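Local coordinates for sugar ABC transporter (Sugar-binding protein) (Bacillus halodurans, PDB 4YO7) that binds myo-inositol in the cleft between its two lobes and probably hands it, as an extracytoplasmic solute-binding protein, to an ABC sugar transporter, at residues L165-G176 / E228-M239; N101-T112 / I127-F136. All blocks are in the same frame, centred on the assembly; numbering follows the deposited sequence.

Contact 1: L165-G176 / E228-M239; sequences LNNEGNIAIMDG and EIDAVVANNDEM. With INS (1,2,3,4,5,6-hexahydroxy-cyclohexane), chain F.
With CG beside the backbone N (chi1 -71°), Asn170 turns its amide obliquely across Glu228, and the like torsion of Asp230 (chi1 -63°) swings the carboxylate back to the Asn170 backbone. Asp230 OD2 takes Asn170 N on its anti lone pair at 2.8 Å, nearly straight. Asn170 ND2 gives a 3.1 Å bond to Glu228 O, which lies near the amide plane, though the donor stands well above that carbonyl's own plane. Short polar side chains thus hold the start of a parallel ladder that opens at Asn170 O, which takes both Asp230 N and Ala231 N, and runs on to Asn235 N and Met174 O. These are neighbouring strands in the parallel sheet of one lobe of a periplasmic binding protein fold. Branched Ile171 spreads over one face, CD1 3.8 Å from Ala231 CB and CG2 against Val233 CG2, beneath helix 150-164. On the other, toward helix 212-224, small Ala234 lets Met174, a selenomethionine, pack CB to CB at 3.9 Å. Where the ladder ends, Asn235 OD1 accepts Gly176 N at 2.8 Å, its ND2 going to Thr187. Asn236 OD1 caps the next helix at Met239 N, while ND2 bonds inositol O3 at 2.9 Å and also Phe210 O.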
loop_
_atom_site.group_PDB
_atom_site.type_symbol
_atom_site.label_atom_id
_atom_site.label_comp_id
_atom_site.label_asym_id
_atom_site.label_seq_id
_atom_site.Cartn_x
_atom_site.Cartn_y
_atom_site.Cartn_z
ATOM N N LEU A 165 3.314 23.977 6.723
ATOM C CA LEU A 165 4.602 24.569 7.087
ATOM C C LEU A 165 4.834 25.951 6.467
ATOM O O LEU A 165 5.876 26.576 6.709
ATOM C CB LEU A 165 5.739 23.647 6.658
ATOM C CG LEU A 165 5.834 22.297 7.378
ATOM C CD1 LEU A 165 6.877 21.439 6.719
ATOM C CD2 LEU A 165 6.169 22.518 8.846
ATOM N N ASN A 166 3.873 26.432 5.684
ATOM C CA ASN A 166 4.052 27.662 4.913
ATOM C C ASN A 166 5.344 27.581 4.095
ATOM O O ASN A 166 6.101 28.543 3.969
ATOM C CB ASN A 166 4.045 28.879 5.830
ATOM C CG ASN A 166 2.682 29.135 6.409
ATOM O OD1 ASN A 166 1.742 29.433 5.675
ATOM N ND2 ASN A 166 2.555 28.999 7.725
ATOM N N ASN A 167 5.571 26.393 3.541
ATOM C CA ASN A 167 6.698 26.111 2.651
ATOM C C ASN A 167 8.077 26.259 3.288
ATOM O O ASN A 167 9.083 26.395 2.593
ATOM C CB ASN A 167 6.600 26.996 1.417
ATOM C CG ASN A 167 5.383 26.677 0.598
ATOM O OD1 ASN A 167 4.893 25.543 0.626
ATOM N ND2 ASN A 167 4.884 27.655 -0.134
ATOM N N GLU A 168 8.133 26.194 4.614
ATOM C CA GLU A 168 9.406 26.290 5.312
ATOM C C GLU A 168 9.523 25.227 6.381
ATOM O O GLU A 168 8.711 25.175 7.304
ATOM C CB GLU A 168 9.579 27.677 5.951
ATOM C CG GLU A 168 9.554 28.818 4.948
ATOM C CD GLU A 168 9.965 30.147 5.556
ATOM O OE1 GLU A 168 10.057 30.234 6.801
ATOM O OE2 GLU A 168 10.200 31.102 4.783
ATOM N N GLY A 169 10.567 24.414 6.287
ATOM C CA GLY A 169 10.795 23.402 7.303
ATOM C C GLY A 169 11.781 22.324 6.926
ATOM O O GLY A 169 12.022 22.047 5.749
ATOM N N ASN A 170 12.339 21.713 7.967
ATOM C CA ASN A 170 13.197 20.547 7.848
ATOM C C ASN A 170 12.354 19.281 7.856
ATOM O O ASN A 170 11.584 19.067 8.780
ATOM C CB ASN A 170 14.193 20.507 8.998
ATOM C CG ASN A 170 15.257 21.585 8.895
ATOM O OD1 ASN A 170 15.385 22.263 7.877
ATOM N ND2 ASN A 170 16.053 21.713 9.942
ATOM N N ILE A 171 12.490 18.473 6.815
ATOM C CA ILE A 171 11.642 17.307 6.628
ATOM C C ILE A 171 12.446 16.042 6.900
ATOM O O ILE A 171 13.566 15.911 6.411
ATOM C CB ILE A 171 11.075 17.269 5.203
ATOM C CG1 ILE A 171 10.463 18.626 4.823
ATOM C CG2 ILE A 171 10.061 16.148 5.075
ATOM C CD1 ILE A 171 9.350 19.072 5.741
ATOM N N ALA A 172 11.875 15.117 7.676
ATOM C CA ALA A 172 12.418 13.772 7.857
ATOM C C ALA A 172 11.471 12.798 7.162
ATOM O O ALA A 172 10.281 12.763 7.479
ATOM C CB ALA A 172 12.544 13.443 9.344
ATOM N N ILE A 173 11.989 12.058 6.184
ATOM C CA ILE A 173 11.191 11.113 5.411
ATOM C C ILE A 173 11.447 9.691 5.878
ATOM O O ILE A 173 12.602 9.252 5.911
ATOM C CB ILE A 173 11.502 11.205 3.893
ATOM C CG1 ILE A 173 11.043 12.559 3.343
ATOM C CG2 ILE A 173 10.805 10.080 3.120
ATOM C CD1 ILE A 173 11.409 12.793 1.891
HETATM N N MSE A 174 10.377 8.983 6.242
HETATM C CA MSE A 174 10.451 7.548 6.546
HETATM C C MSE A 174 10.069 6.740 5.321
HETATM O O MSE A 174 8.903 6.663 4.935
HETATM C CB MSE A 174 9.553 7.161 7.727
HETATM C CG MSE A 174 9.957 7.842 8.988
HETATM SE SE MSE A 174 8.941 7.082 10.490
HETATM C CE MSE A 174 10.106 7.707 11.915
ATOM N N ASP A 175 11.088 6.157 4.706
ATOM C CA ASP A 175 10.906 5.173 3.642
ATOM C C ASP A 175 10.270 3.906 4.166
ATOM O O ASP A 175 10.574 3.422 5.280
ATOM C CB ASP A 175 12.244 4.783 2.969
ATOM C CG ASP A 175 12.719 5.762 1.916
ATOM O OD1 ASP A 175 11.917 6.248 1.067
ATOM O OD2 ASP A 175 13.954 6.006 1.897
ATOM N N GLY A 176 9.386 3.346 3.358
ATOM C CA GLY A 176 8.872 2.022 3.612
ATOM C C GLY A 176 9.867 0.937 3.202
ATOM O O GLY A 176 11.101 1.158 3.192
ATOM N N GLU A 228 17.274 19.126 13.869
ATOM C CA GLU A 228 16.011 19.852 13.977
ATOM C C GLU A 228 15.051 19.344 12.910
ATOM O O GLU A 228 15.401 19.294 11.737
ATOM C CB GLU A 228 16.231 21.348 13.838
ATOM C CG GLU A 228 17.100 21.927 14.953
ATOM C CD GLU A 228 16.898 23.416 15.137
ATOM O OE1 GLU A 228 16.551 24.096 14.146
ATOM O OE2 GLU A 228 17.077 23.905 16.274
ATOM N N ILE A 229 13.858 18.940 13.347
ATOM C CA ILE A 229 12.842 18.357 12.471
ATOM C C ILE A 229 11.537 19.139 12.622
ATOM O O ILE A 229 11.067 19.353 13.730
ATOM C CB ILE A 229 12.589 16.870 12.824
ATOM C CG1 ILE A 229 13.884 16.056 12.692
ATOM C CG2 ILE A 229 11.478 16.271 11.964
ATOM C CD1 ILE A 229 13.759 14.615 13.174
ATOM N N ASP A 230 10.939 19.541 11.509
ATOM C CA ASP A 230 9.672 20.253 11.549
ATOM C C ASP A 230 8.509 19.365 11.118
ATOM O O ASP A 230 7.374 19.604 11.521
ATOM C CB ASP A 230 9.734 21.505 10.677
ATOM C CG ASP A 230 10.761 22.481 11.172
ATOM O OD1 ASP A 230 10.617 22.953 12.315
ATOM O OD2 ASP A 230 11.729 22.760 10.444
ATOM N N ALA A 231 8.802 18.334 10.328
ATOM C CA ALA A 231 7.790 17.373 9.872
ATOM C C ALA A 231 8.411 16.017 9.649
ATOM O O ALA A 231 9.529 15.911 9.137
ATOM C CB ALA A 231 7.131 17.840 8.596
ATOM N N VAL A 232 7.660 14.994 10.046
ATOM C CA VAL A 232 8.012 13.609 9.802
ATOM C C VAL A 232 6.993 13.102 8.803
ATOM O O VAL A 232 5.798 13.123 9.075
ATOM C CB VAL A 232 7.999 12.773 11.088
ATOM C CG1 VAL A 232 8.207 11.278 10.763
ATOM C CG2 VAL A 232 9.067 13.285 12.035
ATOM N N VAL A 233 7.469 12.685 7.639
ATOM C CA VAL A 233 6.607 12.329 6.530
ATOM C C VAL A 233 6.902 10.878 6.174
ATOM O O VAL A 233 8.000 10.549 5.723
ATOM C CB VAL A 233 6.827 13.284 5.330
ATOM C CG1 VAL A 233 5.890 12.946 4.219
ATOM C CG2 VAL A 233 6.598 14.722 5.771
ATOM N N ALA A 234 5.923 10.016 6.413
ATOM C CA ALA A 234 6.129 8.570 6.320
ATOM C C ALA A 234 5.395 7.973 5.146
ATOM O O ALA A 234 4.262 8.348 4.854
ATOM C CB ALA A 234 5.678 7.900 7.602
ATOM N N ASN A 235 6.033 7.017 4.481
ATOM C CA ASN A 235 5.415 6.315 3.370
ATOM C C ASN A 235 4.133 5.532 3.756
ATOM O O ASN A 235 3.381 5.119 2.851
ATOM C CB ASN A 235 6.387 5.300 2.743
ATOM C CG ASN A 235 7.514 5.895 1.882
ATOM O OD1 ASN A 235 8.379 5.120 1.416
ATOM N ND2 ASN A 235 7.537 7.207 1.652
ATOM N N ASN A 236 3.925 5.201 5.041
ATOM C CA ASN A 236 2.623 4.679 5.442
ATOM C C ASN A 236 2.249 5.049 6.858
ATOM O O ASN A 236 3.050 5.590 7.624
ATOM C CB ASN A 236 2.537 3.142 5.249
ATOM C CG ASN A 236 3.186 2.321 6.367
ATOM O OD1 ASN A 236 4.027 2.789 7.132
ATOM N ND2 ASN A 236 2.796 1.038 6.427
ATOM N N ASP A 237 1.004 4.767 7.187
ATOM C CA ASP A 237 0.464 5.146 8.483
ATOM C C ASP A 237 1.112 4.407 9.641
ATOM O O ASP A 237 1.311 5.002 10.707
ATOM C CB ASP A 237 -1.059 4.901 8.533
ATOM C CG ASP A 237 -1.859 5.935 7.761
ATOM O OD1 ASP A 237 -1.374 7.082 7.582
ATOM O OD2 ASP A 237 -3.008 5.617 7.360
ATOM N N GLU A 238 1.447 3.131 9.460
ATOM C CA GLU A 238 2.046 2.388 10.566
ATOM C C GLU A 238 3.331 3.062 11.043
ATOM O O GLU A 238 3.539 3.220 12.244
ATOM C CB GLU A 238 2.323 0.938 10.178
ATOM C CG GLU A 238 1.088 0.074 10.195
ATOM C CD GLU A 238 0.443 0.000 11.600
ATOM O OE1 GLU A 238 1.067 -0.578 12.505
ATOM O OE2 GLU A 238 -0.679 0.528 11.801
HETATM N N MSE A 239 4.191 3.478 10.117
HETATM C CA MSE A 239 5.431 4.139 10.539
HETATM C C MSE A 239 5.157 5.468 11.229
HETATM O O MSE A 239 5.799 5.786 12.244
HETATM C CB MSE A 239 6.379 4.332 9.356
HETATM C CG MSE A 239 6.929 3.002 8.886
HETATM SE SE MSE A 239 8.181 3.202 7.414
HETATM C CE MSE A 239 7.074 4.115 6.108
HETATM C C1 INS F . 1.944 -2.389 1.987
HETATM C C2 INS F . 1.426 -1.803 3.296
HETATM C C3 INS F . 1.335 -0.284 3.154
HETATM C C4 INS F . 0.399 0.114 2.007
HETATM C C5 INS F . 0.905 -0.525 0.696
HETATM C C6 INS F . 0.999 -2.036 0.852
HETATM O O1 INS F . 2.023 -3.839 2.073
HETATM O O2 INS F . 0.126 -2.343 3.529
HETATM O O3 INS F . 0.841 0.223 4.429
HETATM O O4 INS F . 0.423 1.538 1.832
HETATM O O5 INS F . -0.050 -0.238 -0.341
HETATM O O6 INS F . 1.558 -2.586 -0.405
#

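Contact 2: N101-T112 / I127-F136; sequences NVDAIIVNPVDT and IPIIIANRTF. With INS (1,2,3,4,5,6-hexahydroxy-cyclohexane), chain F.
Arg134 ties the two segments to the ligand: NH1 gives a hydrogen bond to Pro109 O at 3.1 Å, near the guanidinium plane. Its NH2 reaches inositol O1 at 2.7 Å, and NE bonds O6. Asn108 OD1, itself bonded to Ser53, lies above one face of the guanidinium, toward its rim. Cut back to an alanine, this position is likely to leave inositol O1 and O6 without these donors and Pro109 O without its mate. Asn133 suits a polyol, since its amide both accepts from O6 (OD1, 2.7 Å) and donates to O5 (ND2, 3.1 Å); ND2 also bonds Gln287. Behind it, Asn108 ND2 makes a weak bond to Asn133 OD1 and meets Ala132 O at 2.9 Å, in its own amide plane; Arg134 N reaches the latter oxygen from the opposite face. Further out, parallel strands 104-107 and 129-132, linked by helix 112-125 in a beta-alpha-beta crossover, pair through bonds such as Ile130 N to Ile105 O. On one sheet face Val107 CG2 meets Ile129 CD1 at 4.0 Å; on the other Ile106 CG2 meets Ala132 CB. Ligand-binding amide and guanidinium groups thus follow the end of an apolar strand pair, the guanidinium steadied by the carbonyl of Pro109.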
loop_
_atom_site.group_PDB
_atom_site.type_symbol
_atom_site.label_atom_id
_atom_site.label_comp_id
_atom_site.label_asym_id
_atom_site.label_seq_id
_atom_site.Cartn_x
_atom_site.Cartn_y
_atom_site.Cartn_z
ATOM N N ASN A 101 -4.028 -25.904 -12.603
ATOM C CA ASN A 101 -4.730 -25.290 -13.725
ATOM C C ASN A 101 -5.902 -24.419 -13.281
ATOM O O ASN A 101 -7.020 -24.543 -13.799
ATOM C CB ASN A 101 -5.197 -26.345 -14.743
ATOM C CG ASN A 101 -5.371 -25.765 -16.130
ATOM O OD1 ASN A 101 -4.720 -24.777 -16.481
ATOM N ND2 ASN A 101 -6.254 -26.357 -16.922
ATOM N N VAL A 102 -5.656 -23.542 -12.315
ATOM C CA VAL A 102 -6.687 -22.595 -11.900
ATOM C C VAL A 102 -7.084 -21.697 -13.064
ATOM O O VAL A 102 -6.377 -21.571 -14.066
ATOM C CB VAL A 102 -6.246 -21.719 -10.699
ATOM C CG1 VAL A 102 -5.839 -22.584 -9.490
ATOM C CG2 VAL A 102 -5.109 -20.774 -11.099
ATOM N N ASP A 103 -8.239 -21.063 -12.922
ATOM C CA ASP A 103 -8.819 -20.256 -13.989
ATOM C C ASP A 103 -8.331 -18.816 -14.002
ATOM O O ASP A 103 -8.366 -18.162 -15.049
ATOM C CB ASP A 103 -10.338 -20.318 -13.874
ATOM C CG ASP A 103 -10.855 -21.711 -14.070
ATOM O OD1 ASP A 103 -10.988 -22.133 -15.248
ATOM O OD2 ASP A 103 -11.112 -22.390 -13.049
ATOM N N ALA A 104 -7.847 -18.344 -12.864
ATOM C CA ALA A 104 -7.185 -17.044 -12.775
ATOM C C ALA A 104 -6.383 -16.989 -11.499
ATOM O O ALA A 104 -6.658 -17.711 -10.545
ATOM C CB ALA A 104 -8.180 -15.885 -12.819
ATOM N N ILE A 105 -5.375 -16.115 -11.506
ATOM C CA ILE A 105 -4.486 -15.911 -10.367
ATOM C C ILE A 105 -4.487 -14.433 -10.000
ATOM O O ILE A 105 -4.437 -13.585 -10.868
ATOM C CB ILE A 105 -3.066 -16.381 -10.680
ATOM C CG1 ILE A 105 -3.089 -17.903 -10.855
ATOM C CG2 ILE A 105 -2.089 -15.976 -9.583
ATOM C CD1 ILE A 105 -1.807 -18.489 -11.407
ATOM N N ILE A 106 -4.562 -14.165 -8.701
ATOM C CA ILE A 106 -4.369 -12.820 -8.147
ATOM C C ILE A 106 -3.088 -12.856 -7.327
ATOM O O ILE A 106 -2.967 -13.670 -6.403
ATOM C CB ILE A 106 -5.540 -12.347 -7.247
ATOM C CG1 ILE A 106 -6.863 -12.371 -8.011
ATOM C CG2 ILE A 106 -5.242 -10.942 -6.689
ATOM C CD1 ILE A 106 -8.079 -12.133 -7.121
ATOM N N VAL A 107 -2.141 -11.974 -7.668
ATOM C CA VAL A 107 -0.905 -11.797 -6.891
ATOM C C VAL A 107 -0.727 -10.360 -6.412
ATOM O O VAL A 107 -0.905 -9.415 -7.164
ATOM C CB VAL A 107 0.352 -12.168 -7.707
ATOM C CG1 VAL A 107 1.645 -11.843 -6.945
ATOM C CG2 VAL A 107 0.328 -13.634 -8.051
ATOM N N ASN A 108 -0.376 -10.242 -5.139
ATOM C CA ASN A 108 0.151 -9.024 -4.518
ATOM C C ASN A 108 1.690 -9.234 -4.284
ATOM O O ASN A 108 2.062 -9.951 -3.368
ATOM C CB ASN A 108 -0.654 -8.813 -3.227
ATOM C CG ASN A 108 -0.102 -7.757 -2.333
ATOM O OD1 ASN A 108 0.352 -8.055 -1.243
ATOM N ND2 ASN A 108 -0.206 -6.490 -2.752
ATOM N N PRO A 109 2.572 -8.700 -5.167
ATOM C CA PRO A 109 3.953 -9.230 -5.188
ATOM C C PRO A 109 4.808 -8.876 -3.989
ATOM O O PRO A 109 4.833 -7.734 -3.577
ATOM C CB PRO A 109 4.594 -8.588 -6.418
ATOM C CG PRO A 109 3.544 -7.784 -7.082
ATOM C CD PRO A 109 2.264 -7.873 -6.356
ATOM N N VAL A 110 5.537 -9.862 -3.494
ATOM C CA VAL A 110 6.483 -9.659 -2.419
ATOM C C VAL A 110 7.581 -8.686 -2.815
ATOM O O VAL A 110 7.959 -7.834 -2.020
ATOM C CB VAL A 110 7.061 -11.017 -1.976
ATOM C CG1 VAL A 110 8.263 -10.850 -1.029
ATOM C CG2 VAL A 110 5.940 -11.828 -1.330
ATOM N N ASP A 111 8.083 -8.776 -4.038
ATOM C CA ASP A 111 9.115 -7.837 -4.477
ATOM C C ASP A 111 9.097 -7.669 -5.990
ATOM O O ASP A 111 8.499 -8.457 -6.703
ATOM C CB ASP A 111 10.500 -8.279 -3.992
ATOM C CG ASP A 111 11.042 -9.489 -4.742
ATOM O OD1 ASP A 111 11.025 -10.584 -4.161
ATOM O OD2 ASP A 111 11.492 -9.358 -5.900
ATOM N N THR A 112 9.717 -6.600 -6.466
ATOM C CA THR A 112 9.526 -6.202 -7.853
ATOM C C THR A 112 10.348 -7.044 -8.818
ATOM O O THR A 112 10.073 -7.047 -9.992
ATOM C CB THR A 112 9.897 -4.745 -8.055
ATOM O OG1 THR A 112 11.227 -4.555 -7.567
ATOM C CG2 THR A 112 8.921 -3.852 -7.305
ATOM N N ILE A 127 -2.629 -18.553 -18.229
ATOM C CA ILE A 127 -3.615 -18.297 -17.170
ATOM C C ILE A 127 -3.648 -16.788 -16.910
ATOM O O ILE A 127 -2.617 -16.160 -16.814
ATOM C CB ILE A 127 -3.259 -19.063 -15.872
ATOM C CG1 ILE A 127 -3.238 -20.579 -16.128
ATOM C CG2 ILE A 127 -4.222 -18.730 -14.730
ATOM C CD1 ILE A 127 -2.745 -21.407 -14.934
ATOM N N PRO A 128 -4.838 -16.183 -16.847
ATOM C CA PRO A 128 -4.858 -14.748 -16.505
ATOM C C PRO A 128 -4.267 -14.442 -15.138
ATOM O O PRO A 128 -4.506 -15.152 -14.171
ATOM C CB PRO A 128 -6.343 -14.382 -16.519
ATOM C CG PRO A 128 -7.066 -15.522 -17.130
ATOM C CD PRO A 128 -6.177 -16.722 -17.162
ATOM N N ILE A 129 -3.516 -13.353 -15.055
ATOM C CA ILE A 129 -2.936 -12.933 -13.782
ATOM C C ILE A 129 -3.268 -11.459 -13.509
ATOM O O ILE A 129 -2.968 -10.549 -14.310
ATOM C CB ILE A 129 -1.433 -13.174 -13.747
ATOM C CG1 ILE A 129 -0.876 -12.673 -12.386
ATOM C CG2 ILE A 129 -0.717 -12.587 -14.960
ATOM C CD1 ILE A 129 0.394 -13.253 -12.013
ATOM N N ILE A 130 -3.922 -11.268 -12.377
ATOM C CA ILE A 130 -4.342 -9.961 -11.915
ATOM C C ILE A 130 -3.348 -9.547 -10.841
ATOM O O ILE A 130 -3.132 -10.289 -9.892
ATOM C CB ILE A 130 -5.771 -9.988 -11.304
ATOM C CG1 ILE A 130 -6.841 -10.548 -12.279
ATOM C CG2 ILE A 130 -6.169 -8.602 -10.760
ATOM C CD1 ILE A 130 -6.655 -10.319 -13.749
ATOM N N ILE A 131 -2.752 -8.369 -10.980
ATOM C CA ILE A 131 -1.836 -7.830 -9.959
ATOM C C ILE A 131 -2.610 -6.843 -9.081
ATOM O O ILE A 131 -3.265 -5.929 -9.568
ATOM C CB ILE A 131 -0.619 -7.150 -10.600
ATOM C CG1 ILE A 131 0.165 -8.149 -11.471
ATOM C CG2 ILE A 131 0.277 -6.472 -9.533
ATOM C CD1 ILE A 131 0.792 -9.291 -10.744
ATOM N N ALA A 132 -2.564 -7.073 -7.770
ATOM C CA ALA A 132 -3.265 -6.222 -6.837
ATOM C C ALA A 132 -2.308 -5.444 -5.938
ATOM O O ALA A 132 -1.380 -6.024 -5.364
ATOM C CB ALA A 132 -4.210 -7.049 -5.981
ATOM N N ASN A 133 -2.575 -4.131 -5.861
ATOM C CA ASN A 133 -2.040 -3.184 -4.895
ATOM C C ASN A 133 -0.557 -2.817 -5.001
ATOM O O ASN A 133 -0.219 -1.667 -4.790
ATOM C CB ASN A 133 -2.355 -3.694 -3.485
ATOM C CG ASN A 133 -1.603 -2.948 -2.408
ATOM O OD1 ASN A 133 -0.533 -3.383 -1.996
ATOM N ND2 ASN A 133 -2.163 -1.848 -1.927
ATOM N N ARG A 134 0.317 -3.765 -5.320
ATOM C CA ARG A 134 1.733 -3.459 -5.555
ATOM C C ARG A 134 2.095 -3.645 -7.019
ATOM O O ARG A 134 1.957 -4.728 -7.568
ATOM C CB ARG A 134 2.633 -4.334 -4.690
ATOM C CG ARG A 134 2.422 -4.175 -3.226
ATOM C CD ARG A 134 3.259 -5.176 -2.490
ATOM N NE ARG A 134 3.212 -5.043 -1.040
ATOM C CZ ARG A 134 3.965 -5.767 -0.212
ATOM N NH1 ARG A 134 4.806 -6.690 -0.688
ATOM N NH2 ARG A 134 3.894 -5.563 1.087
ATOM N N THR A 135 2.621 -2.595 -7.623
ATOM C CA THR A 135 3.043 -2.642 -9.005
ATOM C C THR A 135 4.564 -2.834 -9.063
ATOM O O THR A 135 5.252 -2.915 -8.042
ATOM C CB THR A 135 2.585 -1.364 -9.766
ATOM O OG1 THR A 135 2.736 -1.565 -11.178
ATOM C CG2 THR A 135 3.336 -0.096 -9.339
ATOM N N PHE A 136 5.075 -2.910 -10.277
ATOM C CA PHE A 136 6.474 -3.194 -10.526
ATOM C C PHE A 136 6.747 -2.881 -11.972
ATOM O O PHE A 136 5.815 -2.841 -12.784
ATOM C CB PHE A 136 6.797 -4.649 -10.245
ATOM C CG PHE A 136 5.919 -5.609 -10.985
ATOM C CD1 PHE A 136 4.676 -5.945 -10.498
ATOM C CD2 PHE A 136 6.352 -6.207 -12.157
ATOM C CE1 PHE A 136 3.887 -6.842 -11.174
ATOM C CE2 PHE A 136 5.533 -7.100 -12.836
ATOM C CZ PHE A 136 4.318 -7.412 -12.337
HETATM C C1 INS F . 1.944 -2.389 1.987
HETATM C C2 INS F . 1.426 -1.803 3.296
HETATM C C3 INS F . 1.335 -0.284 3.154
HETATM C C4 INS F . 0.399 0.114 2.007
HETATM C C5 INS F . 0.905 -0.525 0.696
HETATM C C6 INS F . 0.999 -2.036 0.852
HETATM O O1 INS F . 2.023 -3.839 2.073
HETATM O O2 INS F . 0.126 -2.343 3.529
HETATM O O3 INS F . 0.841 0.223 4.429
HETATM O O4 INS F . 0.423 1.538 1.832
HETATM O O5 INS F . -0.050 -0.238 -0.341
HETATM O O6 INS F . 1.558 -2.586 -0.405
#

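Both segments of contact 2 come earlier in the chain than those of contact 1, and the two contacts flank the middle of the molecule, their centres about 32 Å apart and their nearest atoms about 9 Å. They share no sheet: 101-112 and 127-136 contribute middle strands to the parallel sheet of six, whereas 165-176 and 228-239 supply the inner pair of the parallel sheet of four. Each sheet is the core of one lobe, and inositol sits between them, touched by the loops that follow strands 129-132 and 231-234. Asp56, Arg186, Asp262 and Gln282 also bond it. Such two-sided binding is consistent with closure of the lobes around the ligand, as in related periplasmic binding proteins.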